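Local coordinates for CdiI toxin (Salmonella enterica subsp. enterica serovar Rubislaw str. ATCC 10717, PDB 4ZQU), which acts as the immunity protein of a contact-dependent growth inhibition system, neutralizing the toxic activity of its cognate CdiA toxin, at residues B[17-23]-B[37-43]; B[118-122]-B[131-135]; B[4-10]-B[57-63]; B[45-51]-B[164-169]. One frame throughout, in Å; residues are numbered along the deposited sequence.

Contact 1. Residues B[17-23]-B[37-43]; sequences DFICVDT and VQHLSSP
An antiparallel strand pair within the chain's main sheet joins 17-23 to 37-43, with axes 4.7 Å apart and directions 174° apart. Extended backbones run in the register Ile19-Ser41, Cys20-Leu40, Val21-His39 and Asp22-Gln38. The hydrogen-bonded pairs are Ile19-Ser41 (Ile19 N to Ser41 O 2.8 Å, Ser41 N to Ile19 O 3.0 Å) and Val21-His39 (Val21 N to His39 O 3.0 Å, His39 N to Val21 O 2.8 Å). Thr23 N continues the ladder to Val37 O at 3.0 Å. These segments belong to the beta hairpin of strands 19-26 and 30-41, whose faces meet different helices. Ile19, Val21, His39 and Ser41 share one face; there the branched Val21 packs on helix 47-59, and His39 NE2 hydrogen-bonds Asp56. On the other, under helix 87-105, the small Cys20 leaves room for Leu40, whose CD2 lies 3.6 Å from Cys20 SG. Beside them Gln38 (chi1 and chi2 t) extends its amide so that NE2 donates to Asp22 OD2 (3.0 Å), while Asp22 OD1 accepts from Trp97.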
loop_
_atom_site.group_PDB
_atom_site.type_symbol
_atom_site.label_atom_id
_atom_site.label_comp_id
_atom_site.label_asym_id
_atom_site.label_seq_id
_atom_site.Cartn_x
_atom_site.Cartn_y
_atom_site.Cartn_z
ATOM N N ASP B 17 -23.554 6.405 -4.783
ATOM C CA ASP B 17 -24.509 6.350 -3.683
ATOM C C ASP B 17 -24.031 7.005 -2.389
ATOM O O ASP B 17 -24.852 7.412 -1.568
ATOM C CB ASP B 17 -24.882 4.894 -3.405
ATOM C CG ASP B 17 -25.288 4.150 -4.663
ATOM O OD1 ASP B 17 -26.380 4.436 -5.199
ATOM O OD2 ASP B 17 -24.513 3.284 -5.120
ATOM N N PHE B 18 -22.718 7.108 -2.196
ATOM C CA PHE B 18 -22.203 7.658 -0.944
ATOM C C PHE B 18 -20.774 8.185 -1.003
ATOM O O PHE B 18 -20.045 7.964 -1.970
ATOM C CB PHE B 18 -22.294 6.599 0.165
ATOM C CG PHE B 18 -21.394 5.404 -0.045
ATOM C CD1 PHE B 18 -20.081 5.409 0.407
ATOM C CD2 PHE B 18 -21.868 4.269 -0.687
ATOM C CE1 PHE B 18 -19.261 4.311 0.217
ATOM C CE2 PHE B 18 -21.051 3.168 -0.878
ATOM C CZ PHE B 18 -19.746 3.191 -0.427
ATOM N N ILE B 19 -20.397 8.890 0.059
ATOM C CA ILE B 19 -19.016 9.272 0.318
ATOM C C ILE B 19 -18.598 8.702 1.670
ATOM O O ILE B 19 -19.282 8.909 2.674
ATOM C CB ILE B 19 -18.829 10.795 0.321
ATOM C CG1 ILE B 19 -19.190 11.381 -1.043
ATOM C CG2 ILE B 19 -17.401 11.155 0.698
ATOM C CD1 ILE B 19 -18.969 12.871 -1.131
ATOM N N CYS B 20 -17.480 7.982 1.697
ATOM C CA CYS B 20 -17.066 7.270 2.901
ATOM C C CYS B 20 -15.686 7.696 3.388
ATOM O O CYS B 20 -14.689 7.497 2.697
ATOM C CB CYS B 20 -17.078 5.762 2.648
ATOM S SG CYS B 20 -16.731 4.755 4.106
ATOM N N VAL B 21 -15.633 8.265 4.590
ATOM C CA VAL B 21 -14.369 8.682 5.186
ATOM C C VAL B 21 -14.010 7.810 6.387
ATOM O O VAL B 21 -14.758 7.744 7.363
ATOM C CB VAL B 21 -14.409 10.157 5.630
ATOM C CG1 VAL B 21 -13.070 10.567 6.220
ATOM C CG2 VAL B 21 -14.781 11.056 4.462
ATOM N N ASP B 22 -12.862 7.142 6.303
ATOM C CA ASP B 22 -12.380 6.274 7.376
ATOM C C ASP B 22 -11.061 6.764 7.952
ATOM O O ASP B 22 -10.247 7.349 7.244
ATOM C CB ASP B 22 -12.196 4.838 6.878
ATOM C CG ASP B 22 -13.504 4.133 6.629
ATOM O OD1 ASP B 22 -13.924 4.073 5.456
ATOM O OD2 ASP B 22 -14.105 3.631 7.602
ATOM N N THR B 23 -10.849 6.504 9.236
ATOM C CA THR B 23 -9.569 6.774 9.870
ATOM C C THR B 23 -8.534 5.724 9.474
ATOM O O THR B 23 -8.783 4.524 9.583
ATOM C CB THR B 23 -9.696 6.795 11.404
ATOM O OG1 THR B 23 -10.518 7.896 11.806
ATOM C CG2 THR B 23 -8.332 6.929 12.050
ATOM N N VAL B 37 -12.592 5.991 13.361
ATOM C CA VAL B 37 -14.001 6.284 13.116
ATOM C C VAL B 37 -14.331 6.333 11.626
ATOM O O VAL B 37 -13.460 6.575 10.785
ATOM C CB VAL B 37 -14.419 7.619 13.760
ATOM C CG1 VAL B 37 -14.163 7.584 15.252
ATOM C CG2 VAL B 37 -13.675 8.776 13.118
ATOM N N GLN B 38 -15.601 6.094 11.312
ATOM C CA GLN B 38 -16.079 6.151 9.938
ATOM C C GLN B 38 -17.224 7.143 9.800
ATOM O O GLN B 38 -18.132 7.179 10.631
ATOM C CB GLN B 38 -16.532 4.770 9.465
ATOM C CG GLN B 38 -17.121 4.781 8.067
ATOM C CD GLN B 38 -17.701 3.446 7.665
ATOM O OE1 GLN B 38 -18.918 3.286 7.577
ATOM N NE2 GLN B 38 -16.832 2.476 7.412
ATOM N N HIS B 39 -17.176 7.953 8.746
ATOM C CA HIS B 39 -18.258 8.883 8.452
ATOM C C HIS B 39 -18.836 8.615 7.068
ATOM O O HIS B 39 -18.160 8.794 6.055
ATOM C CB HIS B 39 -17.774 10.331 8.553
ATOM C CG HIS B 39 -17.321 10.722 9.926
ATOM N ND1 HIS B 39 -18.173 10.758 11.008
ATOM C CD2 HIS B 39 -16.105 11.097 10.390
ATOM C CE1 HIS B 39 -17.499 11.134 12.083
ATOM N NE2 HIS B 39 -16.244 11.346 11.734
ATOM N N LEU B 40 -20.088 8.166 7.037
ATOM C CA LEU B 40 -20.808 7.962 5.785
ATOM C C LEU B 40 -21.675 9.174 5.477
ATOM O O LEU B 40 -22.233 9.793 6.384
ATOM C CB LEU B 40 -21.669 6.698 5.850
ATOM C CG LEU B 40 -20.939 5.360 5.743
ATOM C CD1 LEU B 40 -21.896 4.210 5.992
ATOM C CD2 LEU B 40 -20.290 5.222 4.381
ATOM N N SER B 41 -21.788 9.510 4.197
ATOM C CA SER B 41 -22.572 10.667 3.784
ATOM C C SER B 41 -23.094 10.526 2.358
ATOM O O SER B 41 -22.583 9.724 1.577
ATOM C CB SER B 41 -21.734 11.942 3.909
ATOM O OG SER B 41 -21.162 12.301 2.662
ATOM N N SER B 42 -24.121 11.303 2.027
ATOM C CA SER B 42 -24.607 11.376 0.657
ATOM C C SER B 42 -23.671 12.282 -0.126
ATOM O O SER B 42 -23.165 13.265 0.416
ATOM C CB SER B 42 -26.041 11.902 0.602
ATOM O OG SER B 42 -26.262 12.893 1.590
ATOM N N PRO B 43 -23.434 11.959 -1.406
ATOM C CA PRO B 43 -22.464 12.662 -2.254
ATOM C C PRO B 43 -22.681 14.174 -2.385
ATOM O O PRO B 43 -21.921 14.817 -3.107
ATOM C CB PRO B 43 -22.643 11.982 -3.614
ATOM C CG PRO B 43 -23.130 10.618 -3.281
ATOM C CD PRO B 43 -24.034 10.806 -2.101
#

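Contact 2. Residues B[118-122]-B[131-135]; sequences KSCDI and ISPTR
Asp121, Ile131 and Thr134 lose the most surface where strand 118-124 pairs antiparallel with strand 129-138 in a beta hairpin; the short axes are 4.5 Å apart at 151°. Asp121 sits opposite Ser132 in a hydrogen-bonded pair, with Asp121 N to Ser132 O and Ser132 N to Asp121 O both 2.8 Å. One step on, Ile131 faces Ile122 in a non-hydrogen-bonded pair (CA-CA 4.7 Å). Ile131 CG2 meets Ile122 CG1 at 4.2 Å and Cys120 CB at 4.4 Å, an apolar face covered by helix 161-172; beta-branched isoleucine suits an extended strand. Thr134, chi1 p, points its CB toward strand 118-124, and its OG1 donates to Ser119 O at 2.7 Å, continuing the link past Ser132. Asp121 and Ser132 project from the opposite face; Ser132 OG bonds Asn152. The division is apolar toward the protein's own helix and polar toward the toxin: Asp121 OD2 forms a salt bridge with Lys70 of the CdiA-CT toxin chain, which also donates to Pro133 O, so this hairpin takes part in toxin recognition.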
loop_
_atom_site.group_PDB
_atom_site.type_symbol
_atom_site.label_atom_id
_atom_site.label_comp_id
_atom_site.label_asym_id
_atom_site.label_seq_id
_atom_site.Cartn_x
_atom_site.Cartn_y
_atom_site.Cartn_z
ATOM N N LYS B 118 -14.142 5.801 -6.523
ATOM C CA LYS B 118 -12.858 6.490 -6.541
ATOM C C LYS B 118 -12.277 6.534 -5.131
ATOM O O LYS B 118 -13.005 6.372 -4.151
ATOM C CB LYS B 118 -13.010 7.895 -7.103
ATOM N N SER B 119 -10.970 6.756 -5.024
ATOM C CA SER B 119 -10.314 6.780 -3.718
ATOM C C SER B 119 -9.314 7.923 -3.582
ATOM O O SER B 119 -8.497 8.157 -4.471
ATOM C CB SER B 119 -9.609 5.449 -3.454
ATOM O OG SER B 119 -8.981 5.449 -2.182
ATOM N N CYS B 120 -9.382 8.623 -2.452
ATOM C CA CYS B 120 -8.445 9.701 -2.148
ATOM C C CYS B 120 -7.744 9.466 -0.810
ATOM O O CYS B 120 -8.380 9.110 0.182
ATOM C CB CYS B 120 -9.160 11.054 -2.129
ATOM S SG CYS B 120 -9.716 11.625 -3.745
ATOM N N ASP B 121 -6.431 9.670 -0.795
ATOM C CA ASP B 121 -5.635 9.520 0.415
ATOM C C ASP B 121 -5.494 10.852 1.141
ATOM O O ASP B 121 -5.247 11.877 0.515
ATOM C CB ASP B 121 -4.250 8.971 0.079
ATOM C CG ASP B 121 -4.306 7.772 -0.842
ATOM O OD1 ASP B 121 -5.161 6.888 -0.620
ATOM O OD2 ASP B 121 -3.498 7.719 -1.792
ATOM N N ILE B 122 -5.644 10.835 2.461
ATOM C CA ILE B 122 -5.438 12.033 3.264
ATOM C C ILE B 122 -4.333 11.802 4.295
ATOM O O ILE B 122 -4.359 10.820 5.035
ATOM C CB ILE B 122 -6.732 12.478 3.986
ATOM C CG1 ILE B 122 -7.709 13.129 3.006
ATOM C CG2 ILE B 122 -6.416 13.468 5.093
ATOM C CD1 ILE B 122 -8.562 12.157 2.240
ATOM N N ILE B 131 -3.982 15.829 0.176
ATOM C CA ILE B 131 -5.066 15.016 -0.356
ATOM C C ILE B 131 -4.661 14.486 -1.728
ATOM O O ILE B 131 -4.471 15.257 -2.672
ATOM C CB ILE B 131 -6.382 15.813 -0.453
ATOM C CG1 ILE B 131 -6.631 16.585 0.847
ATOM C CG2 ILE B 131 -7.545 14.883 -0.760
ATOM C CD1 ILE B 131 -7.922 17.373 0.859
ATOM N N SER B 132 -4.523 13.167 -1.829
ATOM C CA SER B 132 -3.941 12.547 -3.014
ATOM C C SER B 132 -4.947 11.692 -3.778
ATOM O O SER B 132 -5.480 10.724 -3.241
ATOM C CB SER B 132 -2.729 11.699 -2.618
ATOM O OG SER B 132 -2.082 11.160 -3.759
ATOM N N PRO B 133 -5.202 12.046 -5.046
ATOM C CA PRO B 133 -6.094 11.249 -5.892
ATOM C C PRO B 133 -5.424 9.956 -6.359
ATOM O O PRO B 133 -4.207 9.807 -6.233
ATOM C CB PRO B 133 -6.380 12.183 -7.068
ATOM C CG PRO B 133 -5.150 13.025 -7.170
ATOM C CD PRO B 133 -4.655 13.213 -5.761
ATOM N N THR B 134 -6.217 9.028 -6.886
ATOM C CA THR B 134 -5.692 7.751 -7.358
ATOM C C THR B 134 -6.229 7.396 -8.738
ATOM O O THR B 134 -7.162 8.025 -9.235
ATOM C CB THR B 134 -6.041 6.593 -6.399
ATOM O OG1 THR B 134 -7.465 6.478 -6.281
ATOM C CG2 THR B 134 -5.438 6.828 -5.025
ATOM N N ARG B 135 -5.628 6.382 -9.353
ATOM C CA ARG B 135 -6.191 5.778 -10.553
ATOM C C ARG B 135 -6.768 4.418 -10.185
ATOM O O ARG B 135 -6.047 3.533 -9.723
ATOM C CB ARG B 135 -5.142 5.635 -11.658
ATOM C CG ARG B 135 -5.650 4.880 -12.883
ATOM C CD ARG B 135 -4.797 5.136 -14.117
ATOM N NE ARG B 135 -3.373 5.219 -13.809
ATOM C CZ ARG B 135 -2.503 5.948 -14.498
ATOM N NH1 ARG B 135 -2.915 6.672 -15.530
ATOM N NH2 ARG B 135 -1.222 5.962 -14.151
#

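Contact 3. Residues B[4-10]-B[57-63]; sequences IVKSAWA and ALSHSRF
Ala57 and Leu58, in the last turn of helix 47-59, start this contact, the packing of a helix C-terminal end and its following loop on the N-terminal 4-10, which leads into strand 8-14. Ala57 CB reaches Ala10 CB at 4.4 Å. Leu58 swings its end inward, CD2 4.0 Å from both Ala8 CB and Ala10 CB; the small alanines make room. Past a turn, Ser61, chi1 t, points at Ala8 (CA-CA 5.2 Å), and its OG accepts from Trp9 N at 2.9 Å while also bonding Tyr24 O. A water O donates to Ser7 O at 2.4 Å and, weakly, to Ser61 OG at 3.4 Å. At Arg62 the backbone O meets the indole edge, 3.5 Å from Trp9 CZ3, while its guanidinium reaches Asp81 and Asp33. Phe63, chi1 t, buries most: Lys6 CA lies over its face in a CH-pi contact, 3.7 Å from the centroid, and at its edge are Ile4 CG2, 3.9 Å from Phe63 CZ, and Trp9 CH2, 4.0 Å from Phe63 CD1. Around this junction, strand 118-124 pairs with Ala8 and Ala10, Tyr27 stacks on Phe63, and Ser61 and Ala57 touch Ser25 and Val21 of strand 19-26.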
loop_
_atom_site.group_PDB
_atom_site.type_symbol
_atom_site.label_atom_id
_atom_site.label_comp_id
_atom_site.label_asym_id
_atom_site.label_seq_id
_atom_site.Cartn_x
_atom_site.Cartn_y
_atom_site.Cartn_z
ATOM N N ILE B 4 11.189 10.681 9.527
ATOM C CA ILE B 4 9.761 10.491 9.762
ATOM C C ILE B 4 9.255 11.401 10.875
ATOM O O ILE B 4 9.843 11.459 11.954
ATOM C CB ILE B 4 9.433 9.030 10.127
ATOM C CG1 ILE B 4 9.789 8.091 8.972
ATOM C CG2 ILE B 4 7.962 8.885 10.483
ATOM C CD1 ILE B 4 8.919 8.267 7.751
ATOM N N VAL B 5 8.167 12.114 10.605
ATOM C CA VAL B 5 7.522 12.943 11.617
ATOM C C VAL B 5 6.124 12.415 11.902
ATOM O O VAL B 5 5.578 11.642 11.117
ATOM C CB VAL B 5 7.432 14.417 11.185
ATOM C CG1 VAL B 5 8.822 14.977 10.929
ATOM C CG2 VAL B 5 6.560 14.553 9.951
ATOM N N LYS B 6 5.549 12.830 13.024
ATOM C CA LYS B 6 4.216 12.379 13.400
ATOM C C LYS B 6 3.182 12.855 12.387
ATOM O O LYS B 6 3.157 14.026 12.012
ATOM C CB LYS B 6 3.846 12.869 14.802
ATOM C CG LYS B 6 2.491 12.367 15.272
ATOM C CD LYS B 6 2.205 12.773 16.704
ATOM C CE LYS B 6 0.903 12.164 17.195
ATOM N NZ LYS B 6 0.669 12.483 18.629
ATOM N N SER B 7 2.335 11.931 11.945
ATOM C CA SER B 7 1.305 12.239 10.962
ATOM C C SER B 7 -0.028 11.612 11.344
ATOM O O SER B 7 -0.097 10.757 12.227
ATOM C CB SER B 7 1.719 11.753 9.569
ATOM O OG SER B 7 3.001 12.234 9.209
ATOM N N ALA B 8 -1.082 12.051 10.666
ATOM C CA ALA B 8 -2.410 11.474 10.823
ATOM C C ALA B 8 -2.992 11.190 9.445
ATOM O O ALA B 8 -2.761 11.944 8.499
ATOM C CB ALA B 8 -3.313 12.408 11.611
ATOM N N TRP B 9 -3.740 10.101 9.329
ATOM C CA TRP B 9 -4.240 9.679 8.028
ATOM C C TRP B 9 -5.744 9.440 8.013
ATOM O O TRP B 9 -6.396 9.352 9.052
ATOM C CB TRP B 9 -3.527 8.404 7.570
ATOM C CG TRP B 9 -2.039 8.526 7.490
ATOM C CD1 TRP B 9 -1.307 8.895 6.402
ATOM C CD2 TRP B 9 -1.099 8.263 8.537
ATOM N NE1 TRP B 9 0.032 8.883 6.706
ATOM C CE2 TRP B 9 0.187 8.500 8.010
ATOM C CE3 TRP B 9 -1.218 7.856 9.867
ATOM C CZ2 TRP B 9 1.344 8.342 8.768
ATOM C CZ3 TRP B 9 -0.069 7.701 10.618
ATOM C CH2 TRP B 9 1.196 7.942 10.067
ATOM N N ALA B 10 -6.277 9.339 6.804
ATOM C CA ALA B 10 -7.670 9.001 6.585
ATOM C C ALA B 10 -7.806 8.555 5.139
ATOM O O ALA B 10 -6.910 8.794 4.330
ATOM C CB ALA B 10 -8.576 10.186 6.881
ATOM N N ALA B 57 -12.054 12.321 11.641
ATOM C CA ALA B 57 -11.418 11.049 11.321
ATOM C C ALA B 57 -9.913 11.120 11.550
ATOM O O ALA B 57 -9.308 10.177 12.054
ATOM C CB ALA B 57 -11.718 10.655 9.886
ATOM N N LEU B 58 -9.318 12.249 11.174
ATOM C CA LEU B 58 -7.886 12.469 11.352
ATOM C C LEU B 58 -7.504 12.510 12.824
ATOM O O LEU B 58 -6.420 12.068 13.207
ATOM C CB LEU B 58 -7.450 13.772 10.673
ATOM C CG LEU B 58 -7.278 13.752 9.156
ATOM C CD1 LEU B 58 -6.979 15.143 8.637
ATOM C CD2 LEU B 58 -6.166 12.805 8.779
ATOM N N SER B 59 -8.399 13.046 13.646
ATOM C CA SER B 59 -8.135 13.186 15.069
ATOM C C SER B 59 -8.049 11.826 15.760
ATOM O O SER B 59 -7.465 11.705 16.836
ATOM C CB SER B 59 -9.213 14.047 15.729
ATOM O OG SER B 59 -10.503 13.505 15.512
ATOM N N HIS B 60 -8.630 10.807 15.132
ATOM C CA HIS B 60 -8.612 9.459 15.689
ATOM C C HIS B 60 -7.479 8.618 15.121
ATOM O O HIS B 60 -7.351 7.438 15.443
ATOM C CB HIS B 60 -9.947 8.760 15.438
ATOM C CG HIS B 60 -11.069 9.304 16.260
ATOM N ND1 HIS B 60 -11.679 10.509 15.983
ATOM C CD2 HIS B 60 -11.678 8.820 17.369
ATOM C CE1 HIS B 60 -12.622 10.737 16.878
ATOM N NE2 HIS B 60 -12.644 9.730 17.729
ATOM N N SER B 61 -6.656 9.229 14.277
ATOM C CA SER B 61 -5.542 8.524 13.663
ATOM C C SER B 61 -4.428 8.281 14.668
ATOM O O SER B 61 -4.159 9.119 15.530
ATOM C CB SER B 61 -5.009 9.304 12.462
ATOM O OG SER B 61 -3.963 8.596 11.822
ATOM N N ARG B 62 -3.784 7.126 14.550
ATOM C CA ARG B 62 -2.704 6.756 15.450
ATOM C C ARG B 62 -1.351 6.742 14.749
ATOM O O ARG B 62 -1.233 6.312 13.604
ATOM C CB ARG B 62 -2.973 5.386 16.070
ATOM C CG ARG B 62 -4.118 5.365 17.060
ATOM C CD ARG B 62 -4.257 3.995 17.685
ATOM N NE ARG B 62 -4.773 3.013 16.738
ATOM C CZ ARG B 62 -4.562 1.704 16.833
ATOM N NH1 ARG B 62 -3.832 1.219 17.830
ATOM N NH2 ARG B 62 -5.075 0.880 15.928
ATOM N N PHE B 63 -0.337 7.228 15.456
ATOM C CA PHE B 63 1.041 7.182 14.993
ATOM C C PHE B 63 1.704 5.958 15.614
ATOM O O PHE B 63 2.209 6.014 16.733
ATOM C CB PHE B 63 1.771 8.472 15.370
ATOM C CG PHE B 63 3.127 8.607 14.757
ATOM C CD1 PHE B 63 3.299 8.480 13.391
ATOM C CD2 PHE B 63 4.230 8.888 15.545
ATOM C CE1 PHE B 63 4.549 8.612 12.823
ATOM C CE2 PHE B 63 5.484 9.024 14.982
ATOM C CZ PHE B 63 5.644 8.887 13.620
HETATM O O HOH W 1 -1.589 9.866 13.890
#

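Contact 4. Residues B[45-51]-B[164-169]; sequences VSDLDLG and IGAGLR
Two helix segments, 47-51 and 164-169, cross almost perpendicularly, at 91°, their axes 7.4 Å apart. Two glycines allow such closeness: Gly51 CA and Gly165 N are 3.6 Å apart, the two CA atoms 3.8 Å; a CB on Gly165 would clash with Asp47 O, and one on Gly51 would run into Gly165 N. Asp47 O instead receives a CA-H...O contact from Gly165 CA at 3.3 Å. Apolar contact comes from Leu50 (chi1 t, chi2 p), which faces helix 161-172 with CD1 3.9 Å from Leu168 CD2. Among the polar groups, Asp47 OD1 makes a long salt bridge to Arg169 NE (4.0 Å), with charges paired but no N-H directed at the oxygen. Arg169 NH1 bonds Pro43 O weakly. At the start of helix 47-59, Ser46 is the N-cap, its OG accepting from Asp49 N at 3.2 Å. Such a glycine-to-glycine crossing lets two helices approach backbone to backbone; both also pack on the main antiparallel sheet, Leu50 on Ile19 and Leu168 on Ile131.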
loop_
_atom_site.group_PDB
_atom_site.type_symbol
_atom_site.label_atom_id
_atom_site.label_comp_id
_atom_site.label_asym_id
_atom_site.label_seq_id
_atom_site.Cartn_x
_atom_site.Cartn_y
_atom_site.Cartn_z
ATOM N N VAL B 45 -22.929 16.258 0.440
ATOM C CA VAL B 45 -22.610 16.830 1.748
ATOM C C VAL B 45 -21.889 18.172 1.575
ATOM O O VAL B 45 -21.077 18.329 0.661
ATOM C CB VAL B 45 -21.731 15.861 2.580
ATOM C CG1 VAL B 45 -20.601 15.295 1.727
ATOM C CG2 VAL B 45 -21.195 16.527 3.844
ATOM N N SER B 46 -22.197 19.143 2.433
ATOM C CA SER B 46 -21.530 20.446 2.394
ATOM C C SER B 46 -20.032 20.319 2.663
ATOM O O SER B 46 -19.596 19.406 3.363
ATOM C CB SER B 46 -22.159 21.402 3.412
ATOM O OG SER B 46 -21.804 21.046 4.738
ATOM N N ASP B 47 -19.249 21.239 2.108
ATOM C CA ASP B 47 -17.799 21.228 2.294
ATOM C C ASP B 47 -17.418 21.435 3.755
ATOM O O ASP B 47 -16.340 21.032 4.185
ATOM C CB ASP B 47 -17.130 22.299 1.424
ATOM C CG ASP B 47 -17.142 21.944 -0.053
ATOM O OD1 ASP B 47 -17.511 20.799 -0.389
ATOM O OD2 ASP B 47 -16.772 22.804 -0.881
ATOM N N LEU B 48 -18.306 22.068 4.512
ATOM C CA LEU B 48 -18.087 22.272 5.938
ATOM C C LEU B 48 -18.172 20.939 6.668
ATOM O O LEU B 48 -17.240 20.547 7.370
ATOM C CB LEU B 48 -19.108 23.264 6.508
ATOM C CG LEU B 48 -18.865 23.876 7.894
ATOM C CD1 LEU B 48 -19.660 25.163 8.039
ATOM C CD2 LEU B 48 -19.216 22.922 9.027
ATOM N N ASP B 49 -19.302 20.253 6.503
ATOM C CA ASP B 49 -19.539 18.974 7.167
ATOM C C ASP B 49 -18.555 17.914 6.702
ATOM O O ASP B 49 -17.949 17.218 7.516
ATOM C CB ASP B 49 -20.970 18.499 6.919
ATOM C CG ASP B 49 -21.999 19.368 7.605
ATOM O OD1 ASP B 49 -21.640 20.049 8.590
ATOM O OD2 ASP B 49 -23.166 19.369 7.162
ATOM N N LEU B 50 -18.409 17.796 5.387
ATOM C CA LEU B 50 -17.457 16.867 4.793
ATOM C C LEU B 50 -16.047 17.106 5.323
ATOM O O LEU B 50 -15.290 16.165 5.546
ATOM C CB LEU B 50 -17.469 16.997 3.270
ATOM C CG LEU B 50 -16.408 16.191 2.519
ATOM C CD1 LEU B 50 -16.617 14.700 2.749
ATOM C CD2 LEU B 50 -16.418 16.530 1.035
ATOM N N GLY B 51 -15.710 18.374 5.530
ATOM C CA GLY B 51 -14.401 18.745 6.033
ATOM C C GLY B 51 -14.236 18.443 7.507
ATOM O O GLY B 51 -13.140 18.122 7.964
ATOM N N ILE B 164 -11.089 22.392 3.670
ATOM C CA ILE B 164 -10.652 21.003 3.618
ATOM C C ILE B 164 -11.631 20.144 2.815
ATOM O O ILE B 164 -11.222 19.374 1.945
ATOM C CB ILE B 164 -10.483 20.423 5.034
ATOM C CG1 ILE B 164 -9.313 21.111 5.742
ATOM C CG2 ILE B 164 -10.253 18.924 4.975
ATOM C CD1 ILE B 164 -9.072 20.629 7.156
ATOM N N GLY B 165 -12.921 20.289 3.103
ATOM C CA GLY B 165 -13.949 19.590 2.351
ATOM C C GLY B 165 -13.913 19.969 0.883
ATOM O O GLY B 165 -14.111 19.124 0.008
ATOM N N ALA B 166 -13.653 21.246 0.613
ATOM C CA ALA B 166 -13.565 21.749 -0.753
ATOM C C ALA B 166 -12.361 21.163 -1.485
ATOM O O ALA B 166 -12.449 20.808 -2.662
ATOM C CB ALA B 166 -13.493 23.267 -0.753
ATOM N N GLY B 167 -11.236 21.068 -0.783
ATOM C CA GLY B 167 -10.033 20.494 -1.353
ATOM C C GLY B 167 -10.205 19.024 -1.675
ATOM O O GLY B 167 -9.645 18.517 -2.647
ATOM N N LEU B 168 -10.992 18.338 -0.853
ATOM C CA LEU B 168 -11.255 16.919 -1.050
ATOM C C LEU B 168 -12.013 16.682 -2.349
ATOM O O LEU B 168 -11.703 15.756 -3.097
ATOM C CB LEU B 168 -12.037 16.349 0.134
ATOM C CG LEU B 168 -12.379 14.859 0.088
ATOM C CD1 LEU B 168 -11.143 14.028 -0.214
ATOM C CD2 LEU B 168 -13.000 14.428 1.403
ATOM N N ARG B 169 -13.002 17.527 -2.618
ATOM C CA ARG B 169 -13.784 17.406 -3.841
ATOM C C ARG B 169 -12.935 17.719 -5.066
ATOM O O ARG B 169 -13.146 17.157 -6.141
ATOM C CB ARG B 169 -15.005 18.320 -3.787
ATOM C CG ARG B 169 -15.954 17.964 -2.662
ATOM C CD ARG B 169 -17.361 17.773 -3.181
ATOM N NE ARG B 169 -18.273 17.325 -2.134
ATOM C CZ ARG B 169 -19.519 16.920 -2.358
ATOM N NH1 ARG B 169 -19.997 16.911 -3.596
ATOM N NH2 ARG B 169 -20.284 16.524 -1.351
#

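From the N terminus, contact 3 opens first and closes only at 57-63, bringing the start of the chain to the end of helix 47-59. Within that loop, contact 1 closes the short hairpin of strands 19-26 and 30-41. Contact 4 opens at 45-51, before contact 3 closes, so the two cross and share helix 47-59; its partner comes near the C terminus. Contact 2, the second hairpin, falls inside contact 4's long loop. Contacts 1, 2 and 3 reach one sheet, in which strand 8-14 lies between strands 19-26 and 118-124: Ile122 O meets Ala10 N at 3.0 Å. Contact 4 joins its two helices beside both hairpins, touching Ile19 and Ile131.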